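Local coordinates for protein ykuJ (Bacillus subtilis, PDB 2FFG) that is of unknown function but belongs to the DUF1797 family and folds as a four-stranded antiparallel sheet with two helices, at residues A[44-52]-A[61-70]. Residues are numbered along the deposited sequence; the frame is centred on the assembly and turned at random.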
# COMPACT_ATOMS: atom_id res chain seq x y z
N LYS A 44 -14.18 8.37 -12.10
CA LYS A 44 -15.13 8.70 -13.15
C LYS A 44 -16.46 8.77 -12.40
O LYS A 44 -17.54 8.53 -12.93
CB LYS A 44 -15.15 7.59 -14.19
CG LYS A 44 -13.80 7.34 -14.85
CD LYS A 44 -12.84 6.61 -13.92
CE LYS A 44 -11.43 6.54 -14.48
NZ LYS A 44 -10.75 7.86 -14.40
N ASN A 45 -16.30 9.12 -11.13
CA ASN A 45 -17.34 9.27 -10.13
C ASN A 45 -16.45 9.09 -8.91
O ASN A 45 -15.28 9.48 -8.94
CB ASN A 45 -18.36 8.13 -10.20
CG ASN A 45 -19.64 8.44 -9.41
OD1 ASN A 45 -20.64 8.91 -9.96
ND2 ASN A 45 -19.60 8.18 -8.10
N GLN A 46 -16.98 8.49 -7.86
CA GLN A 46 -16.19 8.25 -6.66
C GLN A 46 -16.50 6.81 -6.29
O GLN A 46 -16.71 6.49 -5.12
CB GLN A 46 -16.65 9.20 -5.55
CG GLN A 46 -16.82 10.66 -6.01
CD GLN A 46 -15.51 11.41 -6.09
OE1 GLN A 46 -14.93 11.78 -5.07
NE2 GLN A 46 -15.03 11.65 -7.31
N THR A 47 -16.50 5.94 -7.30
CA THR A 47 -16.83 4.53 -7.11
C THR A 47 -15.71 3.50 -7.07
O THR A 47 -14.64 3.67 -7.65
CB THR A 47 -17.83 4.06 -8.17
OG1 THR A 47 -17.18 4.03 -9.45
CG2 THR A 47 -19.04 4.99 -8.23
N PHE A 48 -15.99 2.41 -6.39
CA PHE A 48 -15.06 1.31 -6.27
C PHE A 48 -15.63 0.11 -7.00
O PHE A 48 -16.84 -0.11 -7.00
CB PHE A 48 -14.86 0.94 -4.81
CG PHE A 48 -14.27 2.04 -3.98
CD1 PHE A 48 -15.04 3.12 -3.58
CD2 PHE A 48 -12.93 2.00 -3.60
CE1 PHE A 48 -14.49 4.15 -2.82
CE2 PHE A 48 -12.37 3.02 -2.85
CZ PHE A 48 -13.14 4.09 -2.45
N GLU A 49 -14.76 -0.64 -7.65
CA GLU A 49 -15.17 -1.85 -8.33
C GLU A 49 -14.46 -3.01 -7.64
O GLU A 49 -13.23 -3.10 -7.65
CB GLU A 49 -14.79 -1.80 -9.81
CG GLU A 49 -15.25 -3.03 -10.57
CD GLU A 49 -14.73 -3.06 -11.99
OE1 GLU A 49 -13.49 -3.11 -12.16
OE2 GLU A 49 -15.55 -3.04 -12.92
N LEU A 50 -15.23 -3.88 -7.01
CA LEU A 50 -14.66 -5.02 -6.32
C LEU A 50 -14.71 -6.28 -7.19
O LEU A 50 -15.76 -6.64 -7.72
CB LEU A 50 -15.42 -5.26 -5.02
CG LEU A 50 -14.93 -6.42 -4.15
CD1 LEU A 50 -13.67 -6.02 -3.40
CD2 LEU A 50 -16.02 -6.79 -3.17
N THR A 51 -13.56 -6.92 -7.33
CA THR A 51 -13.44 -8.15 -8.11
C THR A 51 -13.15 -9.28 -7.13
O THR A 51 -12.18 -9.23 -6.36
CB THR A 51 -12.30 -8.01 -9.13
OG1 THR A 51 -12.64 -6.97 -10.06
CG2 THR A 51 -12.10 -9.30 -9.89
N VAL A 52 -14.01 -10.30 -7.14
CA VAL A 52 -13.90 -11.45 -6.25
C VAL A 52 -13.42 -12.68 -7.02
O VAL A 52 -14.10 -13.16 -7.93
CB VAL A 52 -15.28 -11.79 -5.62
CG1 VAL A 52 -15.11 -12.87 -4.56
CG2 VAL A 52 -15.91 -10.52 -5.05
N THR A 61 -17.41 -9.05 -10.64
CA THR A 61 -17.18 -7.69 -10.19
C THR A 61 -18.46 -7.06 -9.67
O THR A 61 -19.55 -7.35 -10.16
CB THR A 61 -16.68 -6.80 -11.32
OG1 THR A 61 -17.70 -6.67 -12.31
CG2 THR A 61 -15.44 -7.40 -11.94
N TYR A 62 -18.32 -6.21 -8.67
CA TYR A 62 -19.45 -5.53 -8.05
C TYR A 62 -19.13 -4.06 -7.83
O TYR A 62 -18.11 -3.72 -7.22
CB TYR A 62 -19.76 -6.17 -6.69
CG TYR A 62 -19.94 -7.66 -6.77
CD1 TYR A 62 -18.83 -8.52 -6.74
CD2 TYR A 62 -21.20 -8.23 -6.91
CE1 TYR A 62 -18.98 -9.90 -6.86
CE2 TYR A 62 -21.37 -9.61 -7.04
CZ TYR A 62 -20.26 -10.44 -7.01
OH TYR A 62 -20.43 -11.81 -7.12
N PRO A 63 -19.98 -3.16 -8.35
CA PRO A 63 -19.72 -1.73 -8.17
C PRO A 63 -20.21 -1.23 -6.80
O PRO A 63 -21.17 -1.74 -6.25
CB PRO A 63 -20.46 -1.10 -9.34
CG PRO A 63 -21.66 -1.99 -9.48
CD PRO A 63 -21.09 -3.38 -9.30
N PHE A 64 -19.50 -0.25 -6.26
CA PHE A 64 -19.83 0.37 -4.98
C PHE A 64 -19.47 1.85 -5.11
O PHE A 64 -18.43 2.19 -5.67
CB PHE A 64 -19.02 -0.22 -3.82
CG PHE A 64 -19.37 -1.63 -3.47
CD1 PHE A 64 -18.81 -2.70 -4.16
CD2 PHE A 64 -20.27 -1.90 -2.44
CE1 PHE A 64 -19.15 -4.02 -3.83
CE2 PHE A 64 -20.62 -3.21 -2.11
CZ PHE A 64 -20.05 -4.27 -2.81
N ASP A 65 -20.33 2.72 -4.61
CA ASP A 65 -20.06 4.15 -4.68
C ASP A 65 -19.76 4.67 -3.29
O ASP A 65 -19.50 5.86 -3.10
CB ASP A 65 -21.26 4.91 -5.26
CG ASP A 65 -22.53 4.68 -4.47
OD1 ASP A 65 -23.03 3.54 -4.45
OD2 ASP A 65 -23.03 5.65 -3.85
N ASN A 66 -19.76 3.77 -2.31
CA ASN A 66 -19.48 4.16 -0.94
C ASN A 66 -18.36 3.33 -0.31
O ASN A 66 -18.47 2.11 -0.19
CB ASN A 66 -20.75 4.05 -0.11
CG ASN A 66 -20.54 4.46 1.32
OD1 ASN A 66 -19.70 3.90 2.02
ND2 ASN A 66 -21.29 5.46 1.77
N ILE A 67 -17.31 4.01 0.11
CA ILE A 67 -16.15 3.38 0.72
C ILE A 67 -16.46 2.49 1.94
O ILE A 67 -15.83 1.45 2.13
CB ILE A 67 -15.12 4.45 1.12
CG1 ILE A 67 -13.80 3.79 1.50
CG2 ILE A 67 -15.67 5.29 2.27
CD1 ILE A 67 -13.67 3.13 2.90
N ASP A 68 -17.42 2.89 2.76
CA ASP A 68 -17.75 2.10 3.94
C ASP A 68 -18.40 0.79 3.54
O ASP A 68 -18.16 -0.24 4.17
CB ASP A 68 -18.69 2.87 4.89
CG ASP A 68 -17.97 3.97 5.66
OD1 ASP A 68 -16.75 3.84 5.87
OD2 ASP A 68 -18.63 4.95 6.05
N MSE A 69 -19.22 0.83 2.50
CA MSE A 69 -19.91 -0.36 2.03
C MSE A 69 -19.03 -1.36 1.29
O MSE A 69 -19.27 -2.56 1.36
CB MSE A 69 -21.09 0.06 1.18
CG MSE A 69 -22.13 0.78 2.01
SE MSE A 69 -23.58 1.45 0.98
CE MSE A 69 -24.39 -0.24 0.50
N VAL A 70 -18.02 -0.87 0.57
CA VAL A 70 -17.14 -1.78 -0.13
C VAL A 70 -16.20 -2.39 0.92
O VAL A 70 -15.85 -3.56 0.84
CB VAL A 70 -16.34 -1.05 -1.23
CG1 VAL A 70 -15.48 0.05 -0.63
CG2 VAL A 70 -15.50 -2.05 -2.01
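Phe48 and Phe64 are paired through their backbones, as a hydrogen-bonded pair of the antiparallel hairpin formed by strands 47-54 and 57-64, whose second strand turns at Asp65 and Asn66 into helix 67-79. Phe48 N donates to Phe64 O at 2.6 Å, and Phe64 N returns a bond to Phe48 O. One pair further on, Leu50 and Tyr62 repeat the exchange, with a nearly straight bond from Leu50 N to Tyr62 O (2.9 Å, 171° at the hydrogen).

Phe48 has the most surface buried here. With CG beside its own backbone N (chi1 -62°), the ring leaves the sheet toward the start of the helix: Val70 CG1 sits over one face, offset toward the rim, 4.1 Å from Phe48 CG, while Ile67 CB meets Phe48 CE1 at 4.0 Å. A flat, apolar ring suits this place, since the branched aliphatic chains of Ile67 and Val70 can pack on it. Tyr41 and Val39 on strand 34-42 and Gln15 on helix 3-21 also touch it. Cutting the ring back to an alanine is likely to leave Ile67 and Val70 without the surface they pack on, opening a gap between sheet and helix.

Leu50, on the same face, sets CB 4.1 Å from Phe64 CE1, and its side chain also touches Glu73 and Ile74 of helix 67-79. Tyr62, near the exposed margin, lays CE1 3.6 Å from Val52 CG2, its ring serving as an apolar surface. On the other face, Thr51 OG1 lies 3.4 Å from Thr61 CG2, beta-branched residues suited to an extended strand.

Asn66 N-caps the helix, its OD1 accepting from Met69 N at 3.1 Å. Backbone bonds thus fix the strand pairing, while apolar contacts centred on Phe48 join the hairpin to the helix that follows it.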